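Local coordinates for protein xylulose kinase (Bifidobacterium adolescentis ATCC 15703, PDB 3I8B) that probably phosphorylates D-xylulose to D-xylulose 5-phosphate with ATP, as a magnesium-binding sugar kinase of the FGGY family, at residues G76-D81 and R88-W93; R129-V134 and P306-T311; S141-K146 and S200-Y205; T194-A199 and G316-T321. All blocks are in the same frame, centred on the assembly; numbering follows the deposited sequence.

Interaction 1: residues G76-D81 and R88-W93; sequences GMVILD and RDAMLW
The selenomethionine side chain of Met77 reaches across to Arg88 and Met91, and its terminal CE does the touching. Its CG lies anti to the backbone N (chi1 175°) and the chain bends at the selenium, which brings CE to 3.8 Å from Arg88 CD, the two side chains crossing at about a right angle. The same methyl lies 4.0 Å from CG of Met91, also a selenomethionine, whose side chain packs on Trp149 of helix 143-153. Beside this pair, Ile79 CD1 meets Arg88 CG at 4.1 Å, so the aliphatic part of the arginine is packed by two apolar tips while its NE forms a salt bridge with Glu154. Between the backbones, Met77 N donates to Met91 O at 3.1 Å, and Ala90 CA approaches Met77 O at 3.2 Å in a CH-O contact. Farther along, a water links the backbones: it donates to Met77 O and Arg88 O and accepts from Ile79 N. Two neighbouring strands of the FGGY N-terminal domain thus run side by side, roughly antiparallel, each paired in its own two-stranded sheet, 78-80 with 163-165 and 90-91 with 42-43, with 76-81 following directly on His75, a predicted substrate-binding residue.

Interaction 2: residues R129-V134 and P306-T311; sequences RWVKAV and PTYDLT
Tyr308 OH and Lys132 O are joined by one water, which accepts from the phenol and donates to the carbonyl, each bond 2.8 Å long. The bridge ties helix 122-134, in the N-terminal domain of this FGGY kinase, to the loop between strands 297-301 and 315-318 of the C-terminal domain. Closer in, the edge of the tyrosine ring meets Val131 O, which lies near the ring plane, 3.3 Å from Tyr308 CD1. No direct hydrogen bond spans the two segments, and the rest of the contact is van der Waals packing centred on Val131. Its CG1 is anti to the backbone N (chi1 171°) and touches both Tyr308 CB and Leu310 CD2, at 3.9 Å from the former. The second branch, CG2, sits 3.3 Å from Asp309 O, so the valine is fitted against the loop backbone as well as its side chains. The Asp309 side chain leaves the backbone away from the helix, and its OD2 accepts from the backbone N of Ala313 and of Val314 within the same loop. At the exposed border, the aliphatic stem of Lys132 and the leucine cross obliquely, with Lys132 CG 4.1 Å from Leu310 CD2.

Interaction 3: residues S141-K146 and S200-Y205; sequences SYTLTK and SGTIYY
Ile203 adopts a left-handed backbone conformation (phi 52°, psi 25°), uncommon for a beta-branched residue, and directs its side chain at Tyr142 and Leu144. It belongs to the loop after helix 196-199, which packs on the N-terminus of helix 143-153 within the FGGY N-terminal domain. Ile203 CG2 comes to 3.3 Å from Tyr142 CD2, a close approach, while its CG1 rests 3.6 Å from Leu144 CB; the isoleucine crosses both neighbours at about a right angle. Tyr142, the N-cap residue, is hydrogen-bonded through its hydroxyl to Ser315 OG, and its side chain is about 4 Å from that of His75, a predicted substrate-binding residue. Its backbone O accepts from both N and OG1 of Thr145. One direct hydrogen bond spans the segments, Leu144 N to Thr202 O at 3.0 Å, with the donor in the carbonyl plane, so that a first-turn amide of the helix is satisfied by the loop. Thr202 OG1 accepts from Tyr204 N in an ST turn and is itself hydrogen-bonded to Ala199 O; the threonine CB lies over the centre of the Tyr204 ring, 3.4 Å above its plane. At the edge of that ring, Leu144 CD1 touches Tyr204 CD2 at 3.8 Å.

Interaction 4: residues T194-A199 and G316-T321; sequences TDRSDA and GFADCT
Ser197 and Ala318 meet most closely, Ser197 CB lying 3.1 Å from Ala318 O, with the serine CA making a CH-O contact to the same oxygen. Next to them, the methyl of Ala318 sits over one face of the Arg196 guanidinium, its CB 3.5 Å from Arg196 NH1. Cys320 SG approaches the polar pair at the helix start, 3.4 Å from Ser197 OG and somewhat farther from Asp195 OD1. No direct hydrogen bond spans the segments, but two waters lie between them. One accepts from Arg196 NH1, in the guanidinium plane, and donates to Asp319 O, while a second lies between Ser197 O and Ala318 O. The carboxylate of Asp319 stays 4.2 Å from Arg196 NH1, measured to OD1, beyond a salt bridge.

In the next shell, Asp195 caps helix 196-199. Its OD1 is gripped twice, by Ser197 OG at 2.6 Å on the syn lone pair and by Ser197 N from above the carboxylate plane, while OD2 takes Asp198 N. Arg196 is held by His323 O and by a cation-pi contact with Tyr324, and Asp319 closes an Asx turn through Thr321 N. Ser197 OG also receives Gly273 N, just before the predicted catalytic base Asp274. An N-capped helix start from one domain thus meets an edge strand of the other, at the interdomain cleft where FGGY kinases bind their substrates.

How the interactions relate
Interactions 1 and 3 lie in the N-terminal domain of the FGGY kinase, whereas interactions 2 and 4 each join it to the C-terminal domain. Along the chain interaction 1 closes first; interaction 3 is nested inside the loop closed by interaction 2, and interaction 4 crosses both. Interaction 3 is the hub, its centre about 12 Å from those of interactions 1 and 4 and about 14 Å from that of interaction 2. It touches all three: Ser141 OG meets Trp93 O, Trp130 and Val134 pack on Ile203, and Ser200 OG meets Ala318 N. Interactions 1 and 2, about 25 Å apart between centres, do not touch. Packing is therefore continuous from beside the predicted sugar site to the domain interface.

Interaction 1: residues G76-D81 and R88-W93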
loop_
_atom_site.group_PDB
_atom_site.type_symbol
_atom_site.label_atom_id
_atom_site.label_comp_id
_atom_site.label_asym_id
_atom_site.label_seq_id
_atom_site.Cartn_x
_atom_site.Cartn_y
_atom_site.Cartn_z
ATOM N N GLY A 76 7.418 -0.002 -6.544
ATOM C CA GLY A 76 8.795 -0.210 -6.952
ATOM C C GLY A 76 8.966 -0.329 -8.457
ATOM O O GLY A 76 8.347 -1.190 -9.113
HETATM N N MSE A 77 9.831 0.510 -9.017
HETATM C CA MSE A 77 10.052 0.528 -10.462
HETATM C C MSE A 77 11.109 -0.489 -10.900
HETATM O O MSE A 77 12.291 -0.323 -10.591
HETATM C CB MSE A 77 10.490 1.929 -10.928
HETATM C CG MSE A 77 10.859 1.992 -12.407
HETATM SE SE MSE A 77 12.172 3.409 -12.890
HETATM C CE MSE A 77 13.783 2.644 -12.028
ATOM N N VAL A 78 10.680 -1.522 -11.626
ATOM C CA VAL A 78 11.600 -2.455 -12.277
ATOM C C VAL A 78 11.605 -2.226 -13.795
ATOM O O VAL A 78 10.601 -2.467 -14.485
ATOM C CB VAL A 78 11.236 -3.939 -12.009
ATOM C CG1 VAL A 78 12.251 -4.884 -12.682
ATOM C CG2 VAL A 78 11.165 -4.221 -10.508
ATOM N N ILE A 79 12.732 -1.772 -14.323
ATOM C CA ILE A 79 12.821 -1.587 -15.768
ATOM C C ILE A 79 13.742 -2.604 -16.433
ATOM O O ILE A 79 14.864 -2.853 -15.972
ATOM C CB ILE A 79 13.178 -0.133 -16.180
ATOM C CG1 ILE A 79 14.403 0.372 -15.411
ATOM C CG2 ILE A 79 11.997 0.787 -15.948
ATOM C CD1 ILE A 79 14.929 1.751 -15.927
ATOM N N LEU A 80 13.237 -3.183 -17.527
ATOM C CA LEU A 80 13.894 -4.252 -18.263
ATOM C C LEU A 80 14.229 -3.806 -19.670
ATOM O O LEU A 80 13.452 -3.055 -20.295
ATOM C CB LEU A 80 12.962 -5.463 -18.359
ATOM C CG LEU A 80 12.387 -5.981 -17.050
ATOM C CD1 LEU A 80 11.421 -7.132 -17.311
ATOM C CD2 LEU A 80 13.556 -6.410 -16.162
ATOM N N ASP A 81 15.371 -4.268 -20.178
ATOM C CA ASP A 81 15.743 -3.994 -21.562
ATOM C C ASP A 81 15.163 -5.042 -22.529
ATOM O O ASP A 81 14.413 -5.924 -22.111
ATOM C CB ASP A 81 17.270 -3.828 -21.707
ATOM C CG ASP A 81 18.056 -5.120 -21.452
ATOM O OD1 ASP A 81 17.474 -6.228 -21.409
ATOM O OD2 ASP A 81 19.294 -5.022 -21.308
ATOM N N ARG A 88 18.793 -0.932 -14.253
ATOM C CA ARG A 88 19.421 -0.197 -13.154
ATOM C C ARG A 88 18.625 -0.584 -11.919
ATOM O O ARG A 88 17.571 -1.193 -12.039
ATOM C CB ARG A 88 19.260 1.316 -13.339
ATOM C CG ARG A 88 17.835 1.696 -12.976
ATOM C CD ARG A 88 17.544 3.089 -12.564
ATOM N NE ARG A 88 18.632 3.852 -11.978
ATOM C CZ ARG A 88 18.857 4.008 -10.680
ATOM N NH1 ARG A 88 19.863 4.784 -10.304
ATOM N NH2 ARG A 88 18.107 3.392 -9.770
ATOM N N ASP A 89 19.088 -0.190 -10.734
ATOM C CA ASP A 89 18.413 -0.598 -9.499
ATOM C C ASP A 89 16.939 -0.205 -9.418
ATOM O O ASP A 89 16.533 0.848 -9.886
ATOM C CB ASP A 89 19.150 -0.056 -8.273
ATOM C CG ASP A 89 20.341 -0.910 -7.884
ATOM O OD1 ASP A 89 20.742 -1.794 -8.667
ATOM O OD2 ASP A 89 20.875 -0.684 -6.790
ATOM N N ALA A 90 16.133 -1.074 -8.815
ATOM C CA ALA A 90 14.747 -0.742 -8.596
ATOM C C ALA A 90 14.697 0.376 -7.588
ATOM O O ALA A 90 15.441 0.363 -6.601
ATOM C CB ALA A 90 13.962 -1.966 -8.099
HETATM N N MSE A 91 13.833 1.355 -7.843
HETATM C CA MSE A 91 13.641 2.456 -6.905
HETATM C C MSE A 91 12.311 2.266 -6.212
HETATM O O MSE A 91 11.266 2.164 -6.864
HETATM C CB MSE A 91 13.684 3.797 -7.637
HETATM C CG MSE A 91 14.946 3.955 -8.472
HETATM SE SE MSE A 91 14.884 5.571 -9.573
HETATM C CE MSE A 91 15.003 6.904 -8.120
ATOM N N LEU A 92 12.361 2.228 -4.887
ATOM C CA LEU A 92 11.282 1.689 -4.081
ATOM C C LEU A 92 10.334 2.750 -3.535
ATOM O O LEU A 92 10.585 3.965 -3.670
ATOM C CB LEU A 92 11.878 0.851 -2.940
ATOM C CG LEU A 92 12.855 -0.242 -3.389
ATOM C CD1 LEU A 92 13.258 -1.159 -2.204
ATOM C CD2 LEU A 92 12.254 -1.061 -4.541
ATOM N N TRP A 93 9.247 2.289 -2.918
ATOM C CA TRP A 93 8.218 3.182 -2.386
ATOM C C TRP A 93 8.803 4.250 -1.451
ATOM O O TRP A 93 8.266 5.360 -1.352
ATOM C CB TRP A 93 7.149 2.391 -1.629
ATOM C CG TRP A 93 7.691 1.768 -0.366
ATOM C CD1 TRP A 93 8.395 0.608 -0.270
ATOM C CD2 TRP A 93 7.597 2.295 0.969
ATOM N NE1 TRP A 93 8.738 0.369 1.041
ATOM C CE2 TRP A 93 8.261 1.386 1.823
ATOM C CE3 TRP A 93 7.008 3.436 1.525
ATOM C CZ2 TRP A 93 8.355 1.581 3.210
ATOM C CZ3 TRP A 93 7.108 3.636 2.910
ATOM C CH2 TRP A 93 7.777 2.710 3.732
HETATM O O HOH W 1 14.548 -1.044 -12.248
#

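Interaction 2: residues R129-V134 and P306-T311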
loop_
_atom_site.group_PDB
_atom_site.type_symbol
_atom_site.label_atom_id
_atom_site.label_comp_id
_atom_site.label_asym_id
_atom_site.label_seq_id
_atom_site.Cartn_x
_atom_site.Cartn_y
_atom_site.Cartn_z
ATOM N N ARG A 129 -6.469 17.112 -11.290
ATOM C CA ARG A 129 -6.430 16.441 -12.590
ATOM C C ARG A 129 -5.775 15.054 -12.504
ATOM O O ARG A 129 -6.162 14.125 -13.231
ATOM C CB ARG A 129 -5.719 17.316 -13.626
ATOM C CG ARG A 129 -6.597 18.447 -14.185
ATOM C CD ARG A 129 -5.752 19.499 -14.936
ATOM N NE ARG A 129 -6.594 20.538 -15.529
ATOM C CZ ARG A 129 -6.138 21.663 -16.071
ATOM N NH1 ARG A 129 -4.833 21.908 -16.107
ATOM N NH2 ARG A 129 -6.991 22.543 -16.584
ATOM N N TRP A 130 -4.784 14.917 -11.627
ATOM C CA TRP A 130 -4.160 13.614 -11.386
ATOM C C TRP A 130 -5.139 12.654 -10.723
ATOM O O TRP A 130 -5.284 11.498 -11.143
ATOM C CB TRP A 130 -2.881 13.748 -10.539
ATOM C CG TRP A 130 -1.688 14.107 -11.356
ATOM C CD1 TRP A 130 -1.068 15.337 -11.432
ATOM C CD2 TRP A 130 -0.969 13.239 -12.241
ATOM N NE1 TRP A 130 -0.008 15.271 -12.310
ATOM C CE2 TRP A 130 0.070 13.999 -12.821
ATOM C CE3 TRP A 130 -1.097 11.889 -12.591
ATOM C CZ2 TRP A 130 0.971 13.454 -13.736
ATOM C CZ3 TRP A 130 -0.203 11.349 -13.508
ATOM C CH2 TRP A 130 0.817 12.132 -14.070
ATOM N N VAL A 131 -5.806 13.127 -9.680
ATOM C CA VAL A 131 -6.792 12.310 -8.984
ATOM C C VAL A 131 -7.881 11.790 -9.948
ATOM O O VAL A 131 -8.187 10.587 -9.968
ATOM C CB VAL A 131 -7.383 13.078 -7.778
ATOM C CG1 VAL A 131 -8.589 12.343 -7.161
ATOM C CG2 VAL A 131 -6.300 13.286 -6.738
ATOM N N LYS A 132 -8.437 12.689 -10.766
ATOM C CA LYS A 132 -9.444 12.304 -11.755
ATOM C C LYS A 132 -8.893 11.375 -12.851
ATOM O O LYS A 132 -9.596 10.483 -13.317
ATOM C CB LYS A 132 -10.131 13.540 -12.367
ATOM C CG LYS A 132 -10.985 14.334 -11.372
ATOM C CD LYS A 132 -11.649 15.571 -12.014
ATOM C CE LYS A 132 -10.607 16.440 -12.730
ATOM N NZ LYS A 132 -10.901 17.933 -12.856
ATOM N N ALA A 133 -7.636 11.576 -13.244
ATOM C CA ALA A 133 -7.012 10.769 -14.295
ATOM C C ALA A 133 -6.736 9.314 -13.874
ATOM O O ALA A 133 -7.051 8.375 -14.613
ATOM C CB ALA A 133 -5.709 11.439 -14.778
ATOM N N VAL A 134 -6.144 9.129 -12.693
ATOM C CA VAL A 134 -5.683 7.799 -12.275
ATOM C C VAL A 134 -5.945 7.462 -10.805
ATOM O O VAL A 134 -5.526 6.404 -10.329
ATOM C CB VAL A 134 -4.166 7.606 -12.525
ATOM C CG1 VAL A 134 -3.835 7.679 -14.004
ATOM C CG2 VAL A 134 -3.363 8.612 -11.721
ATOM N N PRO A 306 -15.205 3.648 -7.228
ATOM C CA PRO A 306 -13.959 4.434 -7.245
ATOM C C PRO A 306 -14.060 5.590 -6.260
ATOM O O PRO A 306 -15.172 6.051 -6.000
ATOM C CB PRO A 306 -13.904 4.985 -8.675
ATOM C CG PRO A 306 -14.697 3.997 -9.494
ATOM C CD PRO A 306 -15.759 3.438 -8.580
ATOM N N THR A 307 -12.928 6.033 -5.725
ATOM C CA THR A 307 -12.890 7.127 -4.752
ATOM C C THR A 307 -11.913 8.209 -5.211
ATOM O O THR A 307 -10.820 7.905 -5.701
ATOM C CB THR A 307 -12.475 6.629 -3.344
ATOM O OG1 THR A 307 -11.218 5.953 -3.430
ATOM C CG2 THR A 307 -13.523 5.669 -2.776
ATOM N N TYR A 308 -12.314 9.470 -5.044
ATOM C CA TYR A 308 -11.562 10.597 -5.596
ATOM C C TYR A 308 -11.374 11.731 -4.582
ATOM O O TYR A 308 -12.223 12.603 -4.462
ATOM C CB TYR A 308 -12.273 11.129 -6.847
ATOM C CG TYR A 308 -12.329 10.150 -7.996
ATOM C CD1 TYR A 308 -11.228 9.954 -8.813
ATOM C CD2 TYR A 308 -13.490 9.430 -8.274
ATOM C CE1 TYR A 308 -11.262 9.057 -9.858
ATOM C CE2 TYR A 308 -13.540 8.529 -9.329
ATOM C CZ TYR A 308 -12.421 8.352 -10.119
ATOM O OH TYR A 308 -12.446 7.473 -11.171
ATOM N N ASP A 309 -10.268 11.714 -3.851
ATOM C CA ASP A 309 -9.929 12.832 -2.976
ATOM C C ASP A 309 -9.211 13.931 -3.778
ATOM O O ASP A 309 -7.997 13.887 -3.937
ATOM C CB ASP A 309 -9.062 12.357 -1.808
ATOM C CG ASP A 309 -8.544 13.510 -0.957
ATOM O OD1 ASP A 309 -9.032 14.651 -1.136
ATOM O OD2 ASP A 309 -7.646 13.271 -0.119
ATOM N N LEU A 310 -9.973 14.902 -4.284
ATOM C CA LEU A 310 -9.441 15.956 -5.156
ATOM C C LEU A 310 -8.310 16.731 -4.498
ATOM O O LEU A 310 -7.545 17.449 -5.151
ATOM C CB LEU A 310 -10.559 16.916 -5.585
ATOM C CG LEU A 310 -11.733 16.239 -6.292
ATOM C CD1 LEU A 310 -12.746 17.267 -6.800
ATOM C CD2 LEU A 310 -11.232 15.343 -7.427
ATOM N N THR A 311 -8.222 16.561 -3.191
ATOM C CA THR A 311 -7.194 17.151 -2.353
ATOM C C THR A 311 -5.825 16.480 -2.531
ATOM O O THR A 311 -4.783 17.104 -2.326
ATOM C CB THR A 311 -7.649 17.009 -0.893
ATOM O OG1 THR A 311 -8.100 18.274 -0.401
ATOM C CG2 THR A 311 -6.564 16.442 -0.029
HETATM O O HOH W 2 -10.586 7.857 -13.174
#

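Interaction 3: residues S141-K146 and S200-Y205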
loop_
_atom_site.group_PDB
_atom_site.type_symbol
_atom_site.label_atom_id
_atom_site.label_comp_id
_atom_site.label_asym_id
_atom_site.label_seq_id
_atom_site.Cartn_x
_atom_site.Cartn_y
_atom_site.Cartn_z
ATOM N N SER A 141 6.647 8.214 -3.978
ATOM C CA SER A 141 6.473 6.760 -3.947
ATOM C C SER A 141 6.180 6.177 -5.314
ATOM O O SER A 141 6.667 5.097 -5.652
ATOM C CB SER A 141 5.335 6.359 -3.002
ATOM O OG SER A 141 5.722 6.519 -1.654
ATOM N N TYR A 142 5.366 6.890 -6.087
ATOM C CA TYR A 142 4.739 6.325 -7.272
ATOM C C TYR A 142 5.658 6.044 -8.458
ATOM O O TYR A 142 6.609 6.780 -8.726
ATOM C CB TYR A 142 3.536 7.167 -7.695
ATOM C CG TYR A 142 2.519 7.348 -6.596
ATOM C CD1 TYR A 142 2.472 6.472 -5.510
ATOM C CD2 TYR A 142 1.593 8.385 -6.643
ATOM C CE1 TYR A 142 1.537 6.637 -4.497
ATOM C CE2 TYR A 142 0.659 8.551 -5.651
ATOM C CZ TYR A 142 0.629 7.675 -4.580
ATOM O OH TYR A 142 -0.315 7.853 -3.592
ATOM N N THR A 143 5.351 4.947 -9.155
ATOM C CA THR A 143 6.209 4.402 -10.191
ATOM C C THR A 143 6.545 5.428 -11.277
ATOM O O THR A 143 7.696 5.546 -11.686
ATOM C CB THR A 143 5.560 3.156 -10.863
ATOM O OG1 THR A 143 4.937 2.335 -9.861
ATOM C CG2 THR A 143 6.614 2.347 -11.621
ATOM N N LEU A 144 5.533 6.134 -11.768
ATOM C CA LEU A 144 5.759 7.125 -12.820
ATOM C C LEU A 144 6.842 8.128 -12.415
ATOM O O LEU A 144 7.629 8.564 -13.251
ATOM C CB LEU A 144 4.470 7.874 -13.166
ATOM C CG LEU A 144 4.569 8.840 -14.355
ATOM C CD1 LEU A 144 4.965 8.093 -15.641
ATOM C CD2 LEU A 144 3.249 9.577 -14.557
ATOM N N THR A 145 6.889 8.492 -11.136
ATOM C CA THR A 145 7.867 9.491 -10.692
ATOM C C THR A 145 9.285 8.943 -10.799
ATOM O O THR A 145 10.216 9.688 -11.104
ATOM C CB THR A 145 7.593 10.021 -9.271
ATOM O OG1 THR A 145 8.056 9.074 -8.299
ATOM C CG2 THR A 145 6.099 10.277 -9.081
ATOM N N LYS A 146 9.430 7.633 -10.589
ATOM C CA LYS A 146 10.728 6.968 -10.705
ATOM C C LYS A 146 11.201 6.971 -12.156
ATOM O O LYS A 146 12.372 7.256 -12.447
ATOM C CB LYS A 146 10.654 5.517 -10.210
ATOM C CG LYS A 146 10.067 5.328 -8.821
ATOM C CD LYS A 146 10.736 6.240 -7.775
ATOM C CE LYS A 146 10.370 5.769 -6.369
ATOM N NZ LYS A 146 10.838 6.725 -5.328
ATOM N N SER A 200 -2.727 0.054 -9.950
ATOM C CA SER A 200 -3.312 1.311 -9.485
ATOM C C SER A 200 -2.317 2.183 -8.727
ATOM O O SER A 200 -2.609 3.342 -8.421
ATOM C CB SER A 200 -4.549 1.055 -8.615
ATOM O OG SER A 200 -4.193 0.524 -7.348
ATOM N N GLY A 201 -1.147 1.630 -8.420
ATOM C CA GLY A 201 -0.129 2.367 -7.698
ATOM C C GLY A 201 0.961 2.960 -8.572
ATOM O O GLY A 201 1.925 3.498 -8.048
ATOM N N THR A 202 0.805 2.876 -9.896
ATOM C CA THR A 202 1.805 3.402 -10.832
ATOM C C THR A 202 1.620 4.893 -11.177
ATOM O O THR A 202 2.584 5.576 -11.544
ATOM C CB THR A 202 1.795 2.611 -12.157
ATOM O OG1 THR A 202 0.505 2.726 -12.776
ATOM C CG2 THR A 202 2.109 1.138 -11.903
ATOM N N ILE A 203 0.382 5.370 -11.023
ATOM C CA ILE A 203 -0.143 6.613 -11.627
ATOM C C ILE A 203 0.050 6.758 -13.150
ATOM O O ILE A 203 0.089 7.877 -13.683
ATOM C CB ILE A 203 0.210 7.919 -10.838
ATOM C CG1 ILE A 203 1.677 8.317 -11.010
ATOM C CG2 ILE A 203 -0.205 7.782 -9.381
ATOM C CD1 ILE A 203 1.976 9.752 -10.524
ATOM N N TYR A 204 0.167 5.614 -13.834
ATOM C CA TYR A 204 -0.050 5.535 -15.282
ATOM C C TYR A 204 -1.065 4.454 -15.644
ATOM O O TYR A 204 -1.099 3.958 -16.779
ATOM C CB TYR A 204 1.242 5.363 -16.092
ATOM C CG TYR A 204 2.205 4.289 -15.637
ATOM C CD1 TYR A 204 1.930 2.943 -15.853
ATOM C CD2 TYR A 204 3.427 4.626 -15.049
ATOM C CE1 TYR A 204 2.816 1.950 -15.466
ATOM C CE2 TYR A 204 4.335 3.633 -14.659
ATOM C CZ TYR A 204 4.013 2.289 -14.876
ATOM O OH TYR A 204 4.886 1.286 -14.495
ATOM N N TYR A 205 -1.902 4.113 -14.673
ATOM C CA TYR A 205 -3.001 3.168 -14.902
ATOM C C TYR A 205 -4.284 3.666 -14.252
ATOM O O TYR A 205 -4.271 4.154 -13.122
ATOM C CB TYR A 205 -2.643 1.783 -14.364
ATOM C CG TYR A 205 -3.778 0.779 -14.412
ATOM C CD1 TYR A 205 -4.104 0.121 -15.593
ATOM C CD2 TYR A 205 -4.529 0.497 -13.279
ATOM C CE1 TYR A 205 -5.162 -0.806 -15.639
ATOM C CE2 TYR A 205 -5.574 -0.418 -13.312
ATOM C CZ TYR A 205 -5.888 -1.069 -14.487
ATOM O OH TYR A 205 -6.933 -1.988 -14.503
#

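Interaction 4: residues T194-A199 and G316-T321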
loop_
_atom_site.group_PDB
_atom_site.type_symbol
_atom_site.label_atom_id
_atom_site.label_comp_id
_atom_site.label_asym_id
_atom_site.label_seq_id
_atom_site.Cartn_x
_atom_site.Cartn_y
_atom_site.Cartn_z
ATOM N N THR A 194 0.003 -8.494 -14.184
ATOM C CA THR A 194 -0.161 -7.874 -12.880
ATOM C C THR A 194 -1.635 -7.943 -12.452
ATOM O O THR A 194 -2.425 -8.623 -13.098
ATOM C CB THR A 194 0.359 -6.437 -12.899
ATOM O OG1 THR A 194 0.458 -5.942 -11.563
ATOM C CG2 THR A 194 -0.563 -5.527 -13.714
ATOM N N ASP A 195 -1.998 -7.287 -11.351
ATOM C CA ASP A 195 -3.410 -7.176 -10.984
ATOM C C ASP A 195 -3.828 -5.703 -10.862
ATOM O O ASP A 195 -2.999 -4.805 -10.996
ATOM C CB ASP A 195 -3.704 -7.913 -9.672
ATOM C CG ASP A 195 -3.466 -7.044 -8.440
ATOM O OD1 ASP A 195 -4.350 -7.030 -7.548
ATOM O OD2 ASP A 195 -2.395 -6.395 -8.355
ATOM N N ARG A 196 -5.109 -5.471 -10.588
ATOM C CA ARG A 196 -5.616 -4.112 -10.429
ATOM C C ARG A 196 -4.998 -3.362 -9.251
ATOM O O ARG A 196 -4.802 -2.151 -9.324
ATOM C CB ARG A 196 -7.140 -4.114 -10.284
ATOM C CG ARG A 196 -7.900 -4.506 -11.544
ATOM C CD ARG A 196 -9.369 -4.741 -11.217
ATOM N NE ARG A 196 -10.103 -3.505 -10.926
ATOM C CZ ARG A 196 -10.419 -3.078 -9.706
ATOM N NH1 ARG A 196 -10.070 -3.771 -8.632
ATOM N NH2 ARG A 196 -11.093 -1.944 -9.558
ATOM N N SER A 197 -4.684 -4.063 -8.161
ATOM C CA SER A 197 -4.240 -3.334 -6.973
ATOM C C SER A 197 -2.831 -2.739 -7.148
ATOM O O SER A 197 -2.600 -1.562 -6.841
ATOM C CB SER A 197 -4.352 -4.197 -5.713
ATOM O OG SER A 197 -3.482 -5.312 -5.763
ATOM N N ASP A 198 -1.898 -3.525 -7.677
ATOM C CA ASP A 198 -0.550 -2.999 -7.902
ATOM C C ASP A 198 -0.484 -1.995 -9.048
ATOM O O ASP A 198 0.195 -0.978 -8.945
ATOM C CB ASP A 198 0.478 -4.116 -8.109
ATOM C CG ASP A 198 1.546 -4.141 -7.022
ATOM O OD1 ASP A 198 1.730 -3.119 -6.308
ATOM O OD2 ASP A 198 2.219 -5.185 -6.885
ATOM N N ALA A 199 -1.184 -2.274 -10.138
ATOM C CA ALA A 199 -1.208 -1.340 -11.262
ATOM C C ALA A 199 -1.755 0.039 -10.853
ATOM O O ALA A 199 -1.294 1.069 -11.339
ATOM C CB ALA A 199 -2.015 -1.918 -12.410
ATOM N N GLY A 316 -6.187 6.752 -4.391
ATOM C CA GLY A 316 -7.280 6.013 -4.983
ATOM C C GLY A 316 -6.807 4.722 -5.625
ATOM O O GLY A 316 -6.766 4.608 -6.854
ATOM N N PHE A 317 -6.449 3.750 -4.793
ATOM C CA PHE A 317 -5.975 2.459 -5.280
ATOM C C PHE A 317 -7.140 1.496 -5.465
ATOM O O PHE A 317 -8.266 1.778 -5.048
ATOM C CB PHE A 317 -4.965 1.837 -4.308
ATOM C CG PHE A 317 -3.722 2.656 -4.104
ATOM C CD1 PHE A 317 -3.327 3.606 -5.041
ATOM C CD2 PHE A 317 -2.933 2.467 -2.975
ATOM C CE1 PHE A 317 -2.178 4.359 -4.844
ATOM C CE2 PHE A 317 -1.770 3.210 -2.781
ATOM C CZ PHE A 317 -1.396 4.156 -3.714
ATOM N N ALA A 318 -6.859 0.358 -6.098
ATOM C CA ALA A 318 -7.827 -0.723 -6.206
ATOM C C ALA A 318 -7.480 -1.816 -5.203
ATOM O O ALA A 318 -6.327 -1.958 -4.804
ATOM C CB ALA A 318 -7.836 -1.289 -7.621
ATOM N N ASP A 319 -8.477 -2.593 -4.797
ATOM C CA ASP A 319 -8.231 -3.696 -3.874
ATOM C C ASP A 319 -8.081 -4.991 -4.678
ATOM O O ASP A 319 -7.955 -4.946 -5.904
ATOM C CB ASP A 319 -9.374 -3.822 -2.858
ATOM C CG ASP A 319 -10.534 -4.659 -3.378
ATOM O OD1 ASP A 319 -10.737 -4.742 -4.608
ATOM O OD2 ASP A 319 -11.257 -5.240 -2.546
ATOM N N CYS A 320 -8.120 -6.130 -3.991
ATOM C CA CYS A 320 -7.942 -7.436 -4.655
ATOM C C CYS A 320 -9.223 -8.245 -4.832
ATOM O O CYS A 320 -9.175 -9.469 -4.979
ATOM C CB CYS A 320 -6.908 -8.283 -3.914
ATOM S SG CYS A 320 -5.211 -7.664 -4.061
ATOM N N THR A 321 -10.370 -7.573 -4.838
ATOM C CA THR A 321 -11.638 -8.275 -5.027
ATOM C C THR A 321 -12.459 -7.666 -6.157
ATOM O O THR A 321 -13.662 -7.916 -6.275
ATOM C CB THR A 321 -12.479 -8.295 -3.743
ATOM O OG1 THR A 321 -12.945 -6.972 -3.455
ATOM C CG2 THR A 321 -11.658 -8.801 -2.590
HETATM O O HOH W 3 -8.971 -6.288 -7.956
HETATM O O HOH W 4 -3.554 -1.191 -4.211
#